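Protein Pcdhgc3 (Mus musculus, PDB 4ZI8) probably mediates calcium-dependent cell adhesion and may help establish specific neuronal connections, here represented by its first three extracellular cadherin repeats. Local coordinates at residues B[159-164]-B[205-210]; B[245-250]-B[294-299]. All blocks are in the same frame, centred on the assembly; numbering follows the deposited sequence.

Contact 1 of 2, residues B[159-164]-B[205-210]; sequences LQTYEL and TALDGG. With CA (calcium ion), chain N.
The ring of Tyr-162 stands obliquely to Ala-206, its CE2 lying 3.7 Å from Ala-206 CB, and Leu-159 CD1 reaches the same methyl at 3.8 Å. Small Ala-206 makes room for both larger neighbours on this tightly packed face. With CG anti to its carbonyl carbon (chi1 -67°), Tyr-162 carries its ring inward among Leu-172, Val-174 and Ala-184, where the buried hydroxyl is hydrogen-bonded with Lys-182 O and Ala-149 N. A phenylalanine here would probably keep the apolar packing but leave those two backbone groups without their mate. The backbones pair antiparallel as an edge strand and its neighbour in the second cadherin repeat, a Greek-key beta sandwich, and a classic beta bulge interrupts the register: Leu-207 O accepts from Gln-160 N at 2.9 Å and from Thr-161 N at 3.1 Å. At the bulge, the side chain of Gln-160, bent at its second torsion, brings CG 3.2 Å from Gly-209 N, a place where a side chain on Gly-209 would clash. Asp-208, the last residue of its strand, gives OD2 to a calcium ion at 2.5 Å, alongside Asn-119, Asp-151 and Asp-153, while OD1 takes Gly-210 N from above the carboxylate plane in an Asx turn and also accepts from Arg-214 N. The other face, bearing Thr-161, Glu-163, Thr-205 and Leu-207, is looser and more open to solvent. There Leu-207 CD1 rests on the aliphatic CG of Glu-163 at 3.6 Å, with Thr-161 alongside, and a water hydrogen-bonded with Thr-205 OG1 bonds weakly to Glu-163 O.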
loop_
_atom_site.group_PDB
_atom_site.type_symbol
_atom_site.label_atom_id
_atom_site.label_comp_id
_atom_site.label_asym_id
_atom_site.label_seq_id
_atom_site.Cartn_x
_atom_site.Cartn_y
_atom_site.Cartn_z
ATOM N N LEU B 159 18.628 10.898 21.829
ATOM C CA LEU B 159 17.535 11.282 20.916
ATOM C C LEU B 159 16.301 11.702 21.699
ATOM O O LEU B 159 15.848 10.963 22.581
ATOM C CB LEU B 159 17.203 10.115 19.977
ATOM C CG LEU B 159 16.124 10.403 18.906
ATOM C CD1 LEU B 159 16.554 11.510 17.980
ATOM C CD2 LEU B 159 15.856 9.172 18.090
ATOM N N GLN B 160 15.777 12.893 21.409
ATOM C CA GLN B 160 14.572 13.372 22.073
ATOM C C GLN B 160 13.353 13.493 21.139
ATOM O O GLN B 160 12.214 13.223 21.550
ATOM C CB GLN B 160 14.828 14.733 22.720
ATOM C CG GLN B 160 15.872 14.657 23.859
ATOM C CD GLN B 160 15.582 13.582 24.893
ATOM O OE1 GLN B 160 14.450 13.441 25.365
ATOM N NE2 GLN B 160 16.614 12.809 25.253
ATOM N N THR B 161 13.566 13.940 19.910
ATOM C CA THR B 161 12.405 14.136 19.062
ATOM C C THR B 161 12.777 14.189 17.599
ATOM O O THR B 161 13.961 14.083 17.255
ATOM C CB THR B 161 11.636 15.407 19.462
ATOM O OG1 THR B 161 10.315 15.335 18.904
ATOM C CG2 THR B 161 12.337 16.668 18.980
ATOM N N TYR B 162 11.750 14.289 16.750
ATOM C CA TYR B 162 11.915 14.392 15.305
ATOM C C TYR B 162 11.076 15.539 14.809
ATOM O O TYR B 162 10.036 15.846 15.407
ATOM C CB TYR B 162 11.460 13.121 14.587
ATOM C CG TYR B 162 12.260 11.844 14.802
ATOM C CD1 TYR B 162 11.908 10.954 15.809
ATOM C CD2 TYR B 162 13.304 11.494 13.943
ATOM C CE1 TYR B 162 12.600 9.762 15.998
ATOM C CE2 TYR B 162 13.993 10.292 14.107
ATOM C CZ TYR B 162 13.635 9.434 15.145
ATOM O OH TYR B 162 14.294 8.245 15.340
ATOM N N GLU B 163 11.517 16.181 13.731
ATOM C CA GLU B 163 10.729 17.208 13.089
ATOM C C GLU B 163 10.688 16.897 11.611
ATOM O O GLU B 163 11.599 16.249 11.075
ATOM C CB GLU B 163 11.304 18.595 13.326
ATOM C CG GLU B 163 11.300 18.962 14.775
ATOM C CD GLU B 163 11.780 20.363 15.033
ATOM O OE1 GLU B 163 12.455 20.940 14.152
ATOM O OE2 GLU B 163 11.467 20.896 16.118
ATOM N N LEU B 164 9.628 17.363 10.962
ATOM C CA LEU B 164 9.423 17.115 9.548
ATOM C C LEU B 164 9.315 18.441 8.814
ATOM O O LEU B 164 8.695 19.384 9.296
ATOM C CB LEU B 164 8.178 16.260 9.329
ATOM C CG LEU B 164 7.900 15.831 7.890
ATOM C CD1 LEU B 164 8.956 14.821 7.402
ATOM C CD2 LEU B 164 6.457 15.286 7.773
ATOM N N THR B 205 14.179 15.434 10.419
ATOM C CA THR B 205 15.268 15.861 11.299
ATOM C C THR B 205 15.180 15.147 12.643
ATOM O O THR B 205 14.139 15.176 13.283
ATOM C CB THR B 205 15.231 17.358 11.510
ATOM O OG1 THR B 205 15.471 17.996 10.260
ATOM C CG2 THR B 205 16.305 17.795 12.507
ATOM N N ALA B 206 16.251 14.471 13.049
ATOM C CA ALA B 206 16.304 13.909 14.397
ATOM C C ALA B 206 17.088 14.852 15.304
ATOM O O ALA B 206 18.130 15.360 14.884
ATOM C CB ALA B 206 16.938 12.563 14.377
ATOM N N LEU B 207 16.569 15.114 16.506
ATOM C CA LEU B 207 17.210 16.041 17.454
ATOM C C LEU B 207 17.433 15.407 18.826
ATOM O O LEU B 207 16.569 14.695 19.346
ATOM C CB LEU B 207 16.366 17.292 17.646
ATOM C CG LEU B 207 16.075 18.098 16.383
ATOM C CD1 LEU B 207 14.555 18.306 16.253
ATOM C CD2 LEU B 207 16.787 19.433 16.417
ATOM N N ASP B 208 18.575 15.699 19.429
ATOM C CA ASP B 208 18.774 15.267 20.795
ATOM C C ASP B 208 18.292 16.405 21.695
ATOM O O ASP B 208 17.734 17.385 21.206
ATOM C CB ASP B 208 20.240 14.840 21.058
ATOM C CG ASP B 208 21.254 15.985 20.999
ATOM O OD1 ASP B 208 20.928 17.175 21.166
ATOM O OD2 ASP B 208 22.443 15.658 20.812
ATOM N N GLY B 209 18.469 16.292 23.008
ATOM C CA GLY B 209 18.008 17.343 23.889
ATOM C C GLY B 209 19.164 18.126 24.493
ATOM O O GLY B 209 19.068 18.652 25.604
ATOM N N GLY B 210 20.264 18.224 23.764
ATOM C CA GLY B 210 21.343 19.073 24.229
ATOM C C GLY B 210 20.986 20.539 24.123
ATOM O O GLY B 210 19.928 20.900 23.609
HETATM CA CA CA N . 23.689 13.637 21.425
HETATM O O HOH W 1 13.034 18.502 8.894
#

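Contact 2 of 2, residues B[245-250]-B[294-299]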
loop_
_atom_site.group_PDB
_atom_site.type_symbol
_atom_site.label_atom_id
_atom_site.label_comp_id
_atom_site.label_asym_id
_atom_site.label_seq_id
_atom_site.Cartn_x
_atom_site.Cartn_y
_atom_site.Cartn_z
ATOM N N GLU B 245 -23.125 8.161 -51.224
ATOM C CA GLU B 245 -23.594 6.776 -51.047
ATOM C C GLU B 245 -22.715 5.777 -51.802
ATOM O O GLU B 245 -22.692 4.591 -51.467
ATOM C CB GLU B 245 -25.079 6.609 -51.461
ATOM C CG GLU B 245 -25.360 6.734 -52.903
ATOM C CD GLU B 245 -26.788 6.321 -53.266
ATOM O OE1 GLU B 245 -27.314 6.958 -54.192
ATOM O OE2 GLU B 245 -27.376 5.373 -52.665
ATOM N N ASP B 246 -21.964 6.241 -52.794
ATOM C CA ASP B 246 -21.106 5.312 -53.516
ATOM C C ASP B 246 -19.687 5.265 -52.920
ATOM O O ASP B 246 -18.775 4.704 -53.523
ATOM C CB ASP B 246 -21.077 5.652 -55.018
ATOM C CG ASP B 246 -20.420 6.986 -55.310
ATOM O OD1 ASP B 246 -20.163 7.742 -54.349
ATOM O OD2 ASP B 246 -20.166 7.280 -56.506
ATOM N N ALA B 247 -19.510 5.833 -51.728
ATOM C CA ALA B 247 -18.219 5.772 -51.037
ATOM C C ALA B 247 -17.794 4.320 -50.849
ATOM O O ALA B 247 -18.563 3.507 -50.331
ATOM C CB ALA B 247 -18.284 6.485 -49.673
ATOM N N PRO B 248 -16.577 3.989 -51.292
ATOM C CA PRO B 248 -16.055 2.625 -51.251
ATOM C C PRO B 248 -15.526 2.296 -49.870
ATOM O O PRO B 248 -15.363 3.209 -49.044
ATOM C CB PRO B 248 -14.930 2.662 -52.285
ATOM C CG PRO B 248 -14.424 4.064 -52.202
ATOM C CD PRO B 248 -15.641 4.916 -51.958
ATOM N N PRO B 249 -15.271 1.007 -49.605
ATOM C CA PRO B 249 -14.679 0.627 -48.329
ATOM C C PRO B 249 -13.361 1.334 -48.127
ATOM O O PRO B 249 -12.625 1.531 -49.095
ATOM C CB PRO B 249 -14.475 -0.881 -48.463
ATOM C CG PRO B 249 -15.496 -1.298 -49.441
ATOM C CD PRO B 249 -15.587 -0.165 -50.433
ATOM N N GLY B 250 -13.084 1.734 -46.893
ATOM C CA GLY B 250 -11.847 2.412 -46.589
ATOM C C GLY B 250 -12.023 3.913 -46.523
ATOM O O GLY B 250 -11.160 4.630 -45.979
ATOM N N LEU B 294 -12.892 6.295 -37.991
ATOM C CA LEU B 294 -14.055 5.567 -38.461
ATOM C C LEU B 294 -14.069 5.576 -39.986
ATOM O O LEU B 294 -13.936 6.651 -40.604
ATOM C CB LEU B 294 -15.324 6.204 -37.911
ATOM C CG LEU B 294 -16.672 5.599 -38.288
ATOM C CD1 LEU B 294 -16.928 4.310 -37.520
ATOM C CD2 LEU B 294 -17.774 6.635 -38.041
ATOM N N THR B 295 -14.194 4.393 -40.588
ATOM C CA THR B 295 -14.182 4.256 -42.044
ATOM C C THR B 295 -15.439 3.519 -42.536
ATOM O O THR B 295 -16.115 2.825 -41.767
ATOM C CB THR B 295 -12.944 3.479 -42.559
ATOM O OG1 THR B 295 -12.771 2.283 -41.797
ATOM C CG2 THR B 295 -11.667 4.295 -42.460
ATOM N N ILE B 296 -15.730 3.646 -43.825
ATOM C CA ILE B 296 -16.764 2.830 -44.450
ATOM C C ILE B 296 -16.252 1.428 -44.590
ATOM O O ILE B 296 -15.112 1.206 -45.012
ATOM C CB ILE B 296 -17.160 3.378 -45.816
ATOM C CG1 ILE B 296 -17.760 4.766 -45.630
ATOM C CG2 ILE B 296 -18.150 2.425 -46.533
ATOM C CD1 ILE B 296 -19.069 4.745 -44.828
ATOM N N LYS B 297 -17.086 0.473 -44.228
ATOM C CA LYS B 297 -16.737 -0.927 -44.387
ATOM C C LYS B 297 -17.676 -1.617 -45.373
ATOM O O LYS B 297 -17.231 -2.348 -46.254
ATOM C CB LYS B 297 -16.779 -1.628 -43.026
ATOM C CG LYS B 297 -16.475 -3.110 -43.073
ATOM C CD LYS B 297 -16.484 -3.712 -41.670
ATOM C CE LYS B 297 -16.698 -5.221 -41.712
ATOM N NZ LYS B 297 -16.847 -5.814 -40.344
ATOM N N GLY B 298 -18.981 -1.395 -45.217
ATOM C CA GLY B 298 -19.968 -2.028 -46.080
ATOM C C GLY B 298 -20.362 -1.110 -47.221
ATOM O O GLY B 298 -19.548 -0.327 -47.703
ATOM N N ARG B 299 -21.604 -1.208 -47.686
ATOM C CA ARG B 299 -22.061 -0.327 -48.756
ATOM C C ARG B 299 -23.202 0.552 -48.279
ATOM O O ARG B 299 -24.240 0.059 -47.870
ATOM C CB ARG B 299 -22.509 -1.125 -49.981
ATOM C CG ARG B 299 -22.943 -0.228 -51.131
ATOM C CD ARG B 299 -23.499 -1.027 -52.299
ATOM N NE ARG B 299 -24.807 -1.626 -52.021
ATOM C CZ ARG B 299 -25.975 -0.991 -52.142
ATOM N NH1 ARG B 299 -26.011 0.281 -52.522
ATOM N NH2 ARG B 299 -27.113 -1.624 -51.874
HETATM O O HOH W 2 -23.867 2.307 -53.229
HETATM O O HOH W 3 -18.677 0.889 -50.008
#
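Ile-296 lies against the backbone carbonyls of Ala-247 and Pro-248, bringing the end of strand 293-296 up to the loop that joins strands 238-244 and 252-259 in the third cadherin repeat, a beta sandwich. Its beta branch does the touching: CB is 3.7 Å from Pro-248 O, and CG2 turns along the loop to stand 4.0 Å from Ala-247 O. The first torsion sorts the two branches, since CG1 is anti to the carbonyl carbon (chi1 -63°) and CG2 anti to the backbone N. Ala-247 CB approaches CG1 only loosely, at 4.4 Å. A branched, wholly apolar residue suits this place, for the buried side chain also packs on Phe-285 and Val-253.

The neighbours of Ile-296 take different directions. Thr-295 turns toward the loop and sets its methyl CG2 3.6 Å from Gly-250 O. Lys-297 points away, and its extended chain brings NZ to Arg-282 O. The Pro-249 ring lies alongside the backbone near Lys-297, with CG 3.8 Å from Lys-297 O; a proline, which has no N-H to offer, can sit in this exposed loop because the cross-contact bond is made by the next residue, Gly-250. That glycine has a positive phi of 99°, where a side chain would jam against the preceding carbonyl, and its N-H makes a nearly straight bond to Ile-296 O (2.8 Å, 172°).

At the far end the side chains of Glu-245 and Arg-299 do not meet. Glu-245 binds calcium in a structure of this protein, but no ion is bound there in this model; its OE2 accepts from Phe-302 N. Arg-299 NH1 forms a salt bridge with Asp-301, and at the edge of the guanidinium, in its plane, NH1 donates to a water that in turn donates to Glu-245 O.

How the contacts relate
Contacts 1 and 2 belong to successive cadherin repeats, the second and the third, and their centres lie about 74 Å apart in the elongated chain, without touching. Contact 1 is partly buried and joins two strands of one sheet, so its bonding is mostly antiparallel backbone hydrogen bonds, broken by one bulge, with an aromatic residue on the core side. Contact 2 is a surface contact between a loop and a strand end; a single direct hydrogen bond joins its segments, and prolines, glycines and water do much of the shaping. Both reach calcium chemistry: 205-210 supplies a ligand to a bound ion, whereas 245-250 carries a glutamate whose ions are absent here.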